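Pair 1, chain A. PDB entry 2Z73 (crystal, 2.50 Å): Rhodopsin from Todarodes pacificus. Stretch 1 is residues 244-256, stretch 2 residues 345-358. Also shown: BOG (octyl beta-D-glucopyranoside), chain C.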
# COMPACT_ATOMS: atom_id res chain seq x y z
N LYS A 244 -38.83 -1.84 13.14
CA LYS A 244 -37.73 -0.96 13.53
C LYS A 244 -36.41 -1.71 13.40
O LYS A 244 -35.33 -1.12 13.44
CB LYS A 244 -37.94 -0.48 14.97
CG LYS A 244 -39.24 0.31 15.22
CD LYS A 244 -39.36 0.75 16.68
CE LYS A 244 -40.56 1.68 16.93
NZ LYS A 244 -41.89 1.03 16.74
N GLU A 245 -36.52 -3.03 13.25
CA GLU A 245 -35.37 -3.92 13.09
C GLU A 245 -34.69 -3.66 11.76
O GLU A 245 -33.70 -4.30 11.41
CB GLU A 245 -35.84 -5.38 13.18
CG GLU A 245 -37.14 -5.63 12.42
CD GLU A 245 -37.80 -6.96 12.79
OE1 GLU A 245 -37.25 -8.02 12.42
OE2 GLU A 245 -38.86 -6.93 13.45
N LEU A 246 -35.24 -2.72 11.00
CA LEU A 246 -34.70 -2.34 9.71
C LEU A 246 -33.48 -1.46 9.95
O LEU A 246 -32.54 -1.45 9.14
CB LEU A 246 -35.75 -1.57 8.92
CG LEU A 246 -35.31 -0.90 7.62
CD1 LEU A 246 -34.86 -1.95 6.62
CD2 LEU A 246 -36.47 -0.09 7.07
N ARG A 247 -33.50 -0.73 11.06
CA ARG A 247 -32.39 0.15 11.42
C ARG A 247 -31.11 -0.66 11.49
O ARG A 247 -30.06 -0.22 11.02
CB ARG A 247 -32.67 0.79 12.78
CG ARG A 247 -33.89 1.70 12.82
CD ARG A 247 -34.25 2.02 14.25
NE ARG A 247 -33.07 2.44 15.01
CZ ARG A 247 -32.99 2.42 16.34
NH1 ARG A 247 -31.88 2.81 16.94
NH2 ARG A 247 -34.02 1.99 17.06
N LYS A 248 -31.19 -1.83 12.10
CA LYS A 248 -30.04 -2.72 12.22
C LYS A 248 -29.36 -2.81 10.86
O LYS A 248 -28.24 -2.35 10.67
CB LYS A 248 -30.49 -4.11 12.68
CG LYS A 248 -29.40 -5.18 12.65
CD LYS A 248 -30.00 -6.56 12.95
CE LYS A 248 -28.99 -7.69 12.77
NZ LYS A 248 -27.94 -7.71 13.82
N ALA A 249 -30.07 -3.40 9.90
CA ALA A 249 -29.56 -3.57 8.55
C ALA A 249 -28.94 -2.30 8.01
O ALA A 249 -27.89 -2.33 7.38
CB ALA A 249 -30.68 -4.04 7.63
N GLN A 250 -29.59 -1.16 8.25
CA GLN A 250 -29.08 0.11 7.76
C GLN A 250 -27.73 0.43 8.36
O GLN A 250 -26.80 0.83 7.65
CB GLN A 250 -30.07 1.24 8.06
CG GLN A 250 -29.85 2.49 7.21
CD GLN A 250 -30.26 2.30 5.75
OE1 GLN A 250 -29.77 1.38 5.08
NE2 GLN A 250 -31.14 3.16 5.27
N ALA A 251 -27.59 0.25 9.67
CA ALA A 251 -26.33 0.53 10.35
C ALA A 251 -25.21 -0.30 9.72
O ALA A 251 -24.11 0.20 9.48
CB ALA A 251 -26.44 0.20 11.83
N GLY A 252 -25.50 -1.56 9.47
CA GLY A 252 -24.51 -2.44 8.88
C GLY A 252 -23.98 -1.88 7.58
O GLY A 252 -22.77 -1.86 7.37
N ALA A 253 -24.88 -1.42 6.72
CA ALA A 253 -24.48 -0.86 5.43
C ALA A 253 -23.61 0.38 5.62
O ALA A 253 -22.65 0.59 4.88
CB ALA A 253 -25.72 -0.52 4.62
N ASN A 254 -23.94 1.20 6.62
CA ASN A 254 -23.16 2.40 6.90
C ASN A 254 -21.75 1.98 7.31
O ASN A 254 -20.76 2.49 6.78
CB ASN A 254 -23.78 3.19 8.06
CG ASN A 254 -25.00 3.99 7.64
OD1 ASN A 254 -26.04 3.43 7.31
ND2 ASN A 254 -24.87 5.31 7.65
N ALA A 255 -21.69 1.05 8.26
CA ALA A 255 -20.44 0.53 8.77
C ALA A 255 -19.57 0.01 7.63
O ALA A 255 -18.39 0.35 7.54
CB ALA A 255 -20.71 -0.57 9.78
N GLU A 256 -20.15 -0.82 6.77
CA GLU A 256 -19.41 -1.38 5.65
C GLU A 256 -18.99 -0.27 4.68
O GLU A 256 -17.85 -0.24 4.20
CB GLU A 256 -20.27 -2.40 4.91
CG GLU A 256 -20.72 -3.57 5.78
CD GLU A 256 -19.56 -4.43 6.25
OE1 GLU A 256 -19.78 -5.27 7.14
OE2 GLU A 256 -18.43 -4.27 5.73
N GLU A 345 -21.10 3.03 17.57
CA GLU A 345 -22.54 2.79 17.59
C GLU A 345 -23.04 1.97 16.41
O GLU A 345 -23.66 0.92 16.60
CB GLU A 345 -23.29 4.12 17.65
CG GLU A 345 -22.93 4.96 18.86
CD GLU A 345 -23.62 6.30 18.86
OE1 GLU A 345 -23.47 7.04 17.87
OE2 GLU A 345 -24.32 6.61 19.85
N ASP A 346 -22.78 2.45 15.19
CA ASP A 346 -23.23 1.74 13.99
C ASP A 346 -22.82 0.27 13.96
O ASP A 346 -23.49 -0.55 13.34
CB ASP A 346 -22.72 2.44 12.73
CG ASP A 346 -23.56 3.65 12.34
OD1 ASP A 346 -23.57 4.65 13.10
OD2 ASP A 346 -24.21 3.60 11.28
N ASP A 347 -21.72 -0.06 14.63
CA ASP A 347 -21.27 -1.46 14.67
C ASP A 347 -22.09 -2.22 15.71
O ASP A 347 -22.33 -3.42 15.56
CB ASP A 347 -19.79 -1.55 15.02
CG ASP A 347 -18.89 -1.17 13.86
OD1 ASP A 347 -18.70 0.04 13.61
OD2 ASP A 347 -18.37 -2.09 13.19
N LYS A 348 -22.52 -1.52 16.75
CA LYS A 348 -23.31 -2.11 17.81
C LYS A 348 -24.64 -2.63 17.26
O LYS A 348 -24.96 -3.82 17.39
CB LYS A 348 -23.57 -1.07 18.90
CG LYS A 348 -22.30 -0.45 19.47
CD LYS A 348 -22.61 0.66 20.46
CE LYS A 348 -21.33 1.27 21.02
NZ LYS A 348 -21.60 2.44 21.91
N ASP A 349 -25.41 -1.73 16.65
CA ASP A 349 -26.71 -2.08 16.08
C ASP A 349 -26.59 -3.12 14.98
O ASP A 349 -27.38 -4.06 14.90
CB ASP A 349 -27.39 -0.83 15.52
CG ASP A 349 -27.70 0.20 16.60
OD1 ASP A 349 -26.76 0.66 17.28
OD2 ASP A 349 -28.89 0.54 16.76
N ALA A 350 -25.59 -2.95 14.11
CA ALA A 350 -25.38 -3.86 13.01
C ALA A 350 -25.19 -5.30 13.47
O ALA A 350 -25.51 -6.24 12.74
CB ALA A 350 -24.16 -3.42 12.20
N GLU A 351 -24.70 -5.48 14.69
CA GLU A 351 -24.46 -6.82 15.21
C GLU A 351 -25.45 -7.27 16.28
O GLU A 351 -25.65 -8.47 16.48
CB GLU A 351 -23.03 -6.92 15.72
CG GLU A 351 -22.00 -6.71 14.62
CD GLU A 351 -20.58 -6.54 15.14
OE1 GLU A 351 -20.10 -7.45 15.85
OE2 GLU A 351 -19.95 -5.51 14.84
N THR A 352 -26.07 -6.32 16.97
CA THR A 352 -27.06 -6.67 17.99
C THR A 352 -28.21 -7.39 17.31
O THR A 352 -29.00 -6.78 16.58
CB THR A 352 -27.60 -5.41 18.71
OG1 THR A 352 -27.96 -4.42 17.75
CG2 THR A 352 -26.56 -4.85 19.66
N GLU A 353 -28.30 -8.70 17.54
CA GLU A 353 -29.33 -9.52 16.92
C GLU A 353 -30.72 -9.32 17.54
O GLU A 353 -30.85 -8.89 18.68
CB GLU A 353 -28.94 -11.00 16.99
CG GLU A 353 -29.74 -11.89 16.05
CD GLU A 353 -29.62 -11.46 14.60
OE1 GLU A 353 -28.49 -11.47 14.07
OE2 GLU A 353 -30.65 -11.10 14.00
N ILE A 354 -31.75 -9.63 16.75
CA ILE A 354 -33.14 -9.50 17.18
C ILE A 354 -33.70 -10.84 17.66
O ILE A 354 -33.72 -11.82 16.91
CB ILE A 354 -34.01 -8.97 16.03
CG1 ILE A 354 -33.82 -9.85 14.79
CG2 ILE A 354 -33.66 -7.53 15.73
CD1 ILE A 354 -34.72 -9.50 13.63
N PRO A 355 -34.18 -10.89 18.91
CA PRO A 355 -34.75 -12.09 19.54
C PRO A 355 -36.15 -12.51 19.07
O PRO A 355 -37.13 -12.29 19.77
CB PRO A 355 -34.74 -11.74 21.02
CG PRO A 355 -35.03 -10.27 20.99
CD PRO A 355 -34.13 -9.78 19.88
N ALA A 356 -36.22 -13.14 17.90
CA ALA A 356 -37.50 -13.60 17.36
C ALA A 356 -38.42 -12.41 17.08
O ALA A 356 -39.49 -12.28 17.68
CB ALA A 356 -38.17 -14.56 18.33
N GLY A 357 -38.00 -11.55 16.16
CA GLY A 357 -38.79 -10.37 15.83
C GLY A 357 -38.78 -9.43 17.02
O GLY A 357 -39.62 -8.55 17.13
N GLU A 358 -37.82 -9.64 17.91
CA GLU A 358 -37.67 -8.85 19.13
C GLU A 358 -38.79 -9.17 20.10
O GLU A 358 -38.49 -9.35 21.30
CB GLU A 358 -37.67 -7.35 18.81
CG GLU A 358 -36.72 -6.53 19.68
CD GLU A 358 -37.03 -6.64 21.17
OE1 GLU A 358 -38.00 -6.00 21.62
OE2 GLU A 358 -36.30 -7.36 21.88
C1 BOG C . -16.42 -6.23 9.14
O1 BOG C . -15.93 -5.72 7.97
C2 BOG C . -17.01 -4.99 9.76
O2 BOG C . -16.01 -3.94 10.02
C3 BOG C . -17.56 -5.54 11.00
O3 BOG C . -18.12 -4.42 11.58
C4 BOG C . -18.61 -6.68 10.68
O4 BOG C . -19.14 -7.21 11.86
C5 BOG C . -17.98 -7.86 10.06
O5 BOG C . -17.45 -7.30 8.86
C6 BOG C . -19.04 -8.99 9.71
O6 BOG C . -18.31 -10.18 9.09
C1' BOG C . -14.72 -6.41 7.89
C2' BOG C . -14.35 -6.16 6.52
C3' BOG C . -13.00 -5.54 6.67
C4' BOG C . -13.04 -4.57 5.63
C5' BOG C . -11.62 -4.16 5.48
C6' BOG C . -11.78 -2.82 5.00
C7' BOG C . -10.37 -2.38 4.93
C8' BOG C . -10.52 -0.97 5.09

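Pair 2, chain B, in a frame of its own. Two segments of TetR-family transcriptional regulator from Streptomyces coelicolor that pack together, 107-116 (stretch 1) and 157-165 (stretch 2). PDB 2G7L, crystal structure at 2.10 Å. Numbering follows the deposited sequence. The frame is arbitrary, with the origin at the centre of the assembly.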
# COMPACT_ATOMS: atom_id res chain seq x y z
N HIS B 107 8.98 2.95 11.15
CA HIS B 107 9.19 4.05 10.21
C HIS B 107 8.12 4.18 9.09
O HIS B 107 8.42 3.98 7.88
CB HIS B 107 10.59 3.94 9.59
CG HIS B 107 11.68 3.85 10.60
ND1 HIS B 107 12.26 4.96 11.18
CD2 HIS B 107 12.29 2.77 11.16
CE1 HIS B 107 13.19 4.58 12.04
NE2 HIS B 107 13.21 3.26 12.06
N PRO B 108 6.86 4.52 9.48
CA PRO B 108 5.74 4.42 8.51
C PRO B 108 5.90 5.22 7.26
O PRO B 108 5.48 4.76 6.20
CB PRO B 108 4.50 4.79 9.34
CG PRO B 108 4.87 4.25 10.73
CD PRO B 108 6.33 4.84 10.83
N GLN B 109 6.57 6.37 7.35
CA GLN B 109 6.88 7.11 6.14
C GLN B 109 7.81 6.37 5.21
O GLN B 109 7.70 6.55 4.01
CB GLN B 109 7.45 8.50 6.47
CG GLN B 109 7.76 9.34 5.23
CD GLN B 109 6.58 9.51 4.29
OE1 GLN B 109 5.50 9.91 4.74
NE2 GLN B 109 6.78 9.23 2.97
N LEU B 110 8.70 5.52 5.74
CA LEU B 110 9.48 4.65 4.84
C LEU B 110 8.65 3.61 4.10
O LEU B 110 8.88 3.35 2.91
CB LEU B 110 10.68 3.99 5.57
CG LEU B 110 11.74 4.99 6.15
CD1 LEU B 110 12.90 4.22 6.78
CD2 LEU B 110 12.22 5.98 5.05
N ALA B 111 7.70 2.98 4.81
CA ALA B 111 6.65 2.11 4.14
C ALA B 111 5.93 2.92 3.06
O ALA B 111 5.85 2.46 1.90
CB ALA B 111 5.63 1.53 5.14
N ARG B 112 5.48 4.16 3.39
CA ARG B 112 4.77 4.98 2.39
C ARG B 112 5.60 5.23 1.17
O ARG B 112 5.13 5.13 0.01
CB ARG B 112 4.27 6.30 2.96
CG ARG B 112 3.12 6.14 3.91
CD ARG B 112 2.84 7.42 4.72
NE ARG B 112 2.22 6.99 5.96
CZ ARG B 112 1.79 7.79 6.93
NH1 ARG B 112 1.85 9.10 6.80
NH2 ARG B 112 1.24 7.28 8.01
N SER B 113 6.88 5.55 1.38
CA SER B 113 7.75 5.83 0.24
C SER B 113 8.14 4.58 -0.49
O SER B 113 8.35 4.60 -1.71
CB SER B 113 9.00 6.57 0.73
OG SER B 113 8.63 7.83 1.27
N ALA B 114 8.27 3.47 0.24
CA ALA B 114 8.59 2.15 -0.39
C ALA B 114 7.53 1.70 -1.46
O ALA B 114 7.85 1.08 -2.49
CB ALA B 114 8.82 1.06 0.69
N LEU B 115 6.30 2.16 -1.30
CA LEU B 115 5.31 1.95 -2.39
C LEU B 115 5.59 2.79 -3.60
O LEU B 115 5.30 2.39 -4.70
CB LEU B 115 3.85 2.11 -1.92
CG LEU B 115 3.47 1.19 -0.76
CD1 LEU B 115 2.36 1.75 0.10
CD2 LEU B 115 3.18 -0.26 -1.16
N VAL B 116 6.16 3.97 -3.42
CA VAL B 116 6.56 4.79 -4.57
C VAL B 116 7.85 4.26 -5.21
O VAL B 116 7.94 4.09 -6.44
CB VAL B 116 6.75 6.25 -4.13
CG1 VAL B 116 7.01 7.13 -5.35
CG2 VAL B 116 5.54 6.73 -3.40
N THR B 157 4.11 -3.84 3.55
CA THR B 157 4.40 -2.44 3.32
C THR B 157 3.14 -1.62 3.31
O THR B 157 3.13 -0.55 3.90
CB THR B 157 5.07 -2.24 1.95
OG1 THR B 157 6.18 -3.15 1.81
CG2 THR B 157 5.56 -0.82 1.77
N ALA B 158 2.08 -2.07 2.59
CA ALA B 158 0.79 -1.32 2.60
C ALA B 158 0.23 -1.24 4.00
O ALA B 158 -0.25 -0.19 4.39
CB ALA B 158 -0.22 -1.93 1.62
N THR B 159 0.32 -2.30 4.77
CA THR B 159 -0.23 -2.28 6.15
C THR B 159 0.55 -1.37 7.11
O THR B 159 -0.02 -0.75 8.03
CB THR B 159 -0.35 -3.71 6.77
OG1 THR B 159 -1.22 -4.53 5.96
CG2 THR B 159 -0.96 -3.66 8.19
N ALA B 160 1.88 -1.36 6.97
CA ALA B 160 2.72 -0.44 7.76
C ALA B 160 2.50 1.04 7.34
O ALA B 160 2.54 1.94 8.18
CB ALA B 160 4.21 -0.84 7.64
N ALA B 161 2.25 1.26 6.04
CA ALA B 161 1.87 2.59 5.52
C ALA B 161 0.71 3.29 6.23
O ALA B 161 0.70 4.53 6.36
CB ALA B 161 1.63 2.55 3.98
N GLU B 162 -0.27 2.48 6.64
CA GLU B 162 -1.48 2.90 7.35
C GLU B 162 -1.25 3.21 8.82
O GLU B 162 -2.16 3.67 9.48
CB GLU B 162 -2.56 1.79 7.27
CG GLU B 162 -3.06 1.38 5.82
CD GLU B 162 -4.19 0.28 5.86
OE1 GLU B 162 -5.17 0.42 5.08
OE2 GLU B 162 -4.10 -0.71 6.65
N GLN B 163 -0.05 2.91 9.34
CA GLN B 163 0.30 3.23 10.74
C GLN B 163 0.64 4.71 10.92
O GLN B 163 1.21 5.34 10.01
CB GLN B 163 1.44 2.34 11.27
CG GLN B 163 1.21 0.80 11.19
CD GLN B 163 -0.22 0.38 11.60
OE1 GLN B 163 -0.68 0.70 12.69
NE2 GLN B 163 -0.92 -0.33 10.69
N ALA B 164 0.27 5.27 12.08
CA ALA B 164 0.49 6.70 12.38
C ALA B 164 1.98 7.07 12.31
O ALA B 164 2.80 6.48 13.02
CB ALA B 164 -0.08 7.05 13.77
N THR B 165 2.33 8.03 11.45
CA THR B 165 3.70 8.60 11.37
C THR B 165 4.09 9.33 12.66
O THR B 165 5.11 9.01 13.27
CB THR B 165 3.89 9.53 10.11
OG1 THR B 165 4.44 8.76 9.05
CG2 THR B 165 4.80 10.70 10.37
O HOH W 1 0.49 9.84 9.84

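Both pairs set two helices of one chain against each other at a steep angle. In pair 1 the N-to-C directions of the helices differ by 132° and the axes approach to 7.3 Å. In pair 2 the values are 134° and 7.8 Å. Fourteen central residues superpose with an RMSD of 0.9 Å.

The centre of the match is an alanine on each side. Ala251(A) falls on Ala111(B), and Ala350(A) falls on Ala161(B). In both pairs these alanines touch: Ala251(A) CB lies 4.3 Å from Ala350(A) CB, and Ala111(B) CB lies 4.3 Å from Ala161(B) CB. The next position differs. Gly252(A) matches Arg112(B). The CA of Gly252(A) rests 3.5 Å from Ala350(A) CB, and the CA atoms of these two residues are 4.5 Å apart. In pair 2 the CA atoms of Arg112(B) and Ala161(B) are 4.9 Å apart, and Arg112(B) CG packs 3.9 Å from Ala161(B) CB.

Both pairs use a long basic side chain to bind backbone carbonyls where the second helix gives way to loop, but from different positions. In pair 1 it is Lys248(A). Its NZ donates to Ala350(A) O at 3.0 Å and, weakly, to Thr352(A) O at 3.1 Å. A long salt bridge joins the same NZ to Glu353(A) OE1 at 3.8 Å. In pair 2 the matching residue is Pro108(B), which cannot do this; it packs its CB 3.4 Å from Gln163(B) O. The carbonyls are met by Arg112(B) instead. Its NE donates to Ala161(B) O at 2.9 Å, and its NH2 bonds weakly to Gln163(B) O at 2.8 Å. Ala161(B) and Gln163(B) match Ala350(A) and Thr352(A), so the same two carbonyl positions are served. A water accepts from both Arg112(B) NH2 (3.2 Å) and Thr165(B) N (3.0 Å), linking the two stretches.

Several other matched positions differ in polarity. Asp346(A) matches Thr157(B), and Asn254(A) matches Ala114(B). In pair 1 Asp346(A) OD2 lies 3.3 Å from Asn254(A) CB. In pair 2 the methyl Thr157(B) CG2 packs 3.9 Å from Ala114(B) CB and 3.8 Å from Leu115(B) CD2. Asp349(A) matches Ala160(B). The aspartate makes a long, charge-only salt bridge, OD2 to Arg247(A) NH1 at 3.8 Å; the alanine packs its CB 3.7 Å from Ala111(B) CB. Ala255(A) and Leu115(B) also match, and here the difference is one of size: both are apolar, but the larger leucine reaches Ala161(B) CB with its CD1 at 4.0 Å.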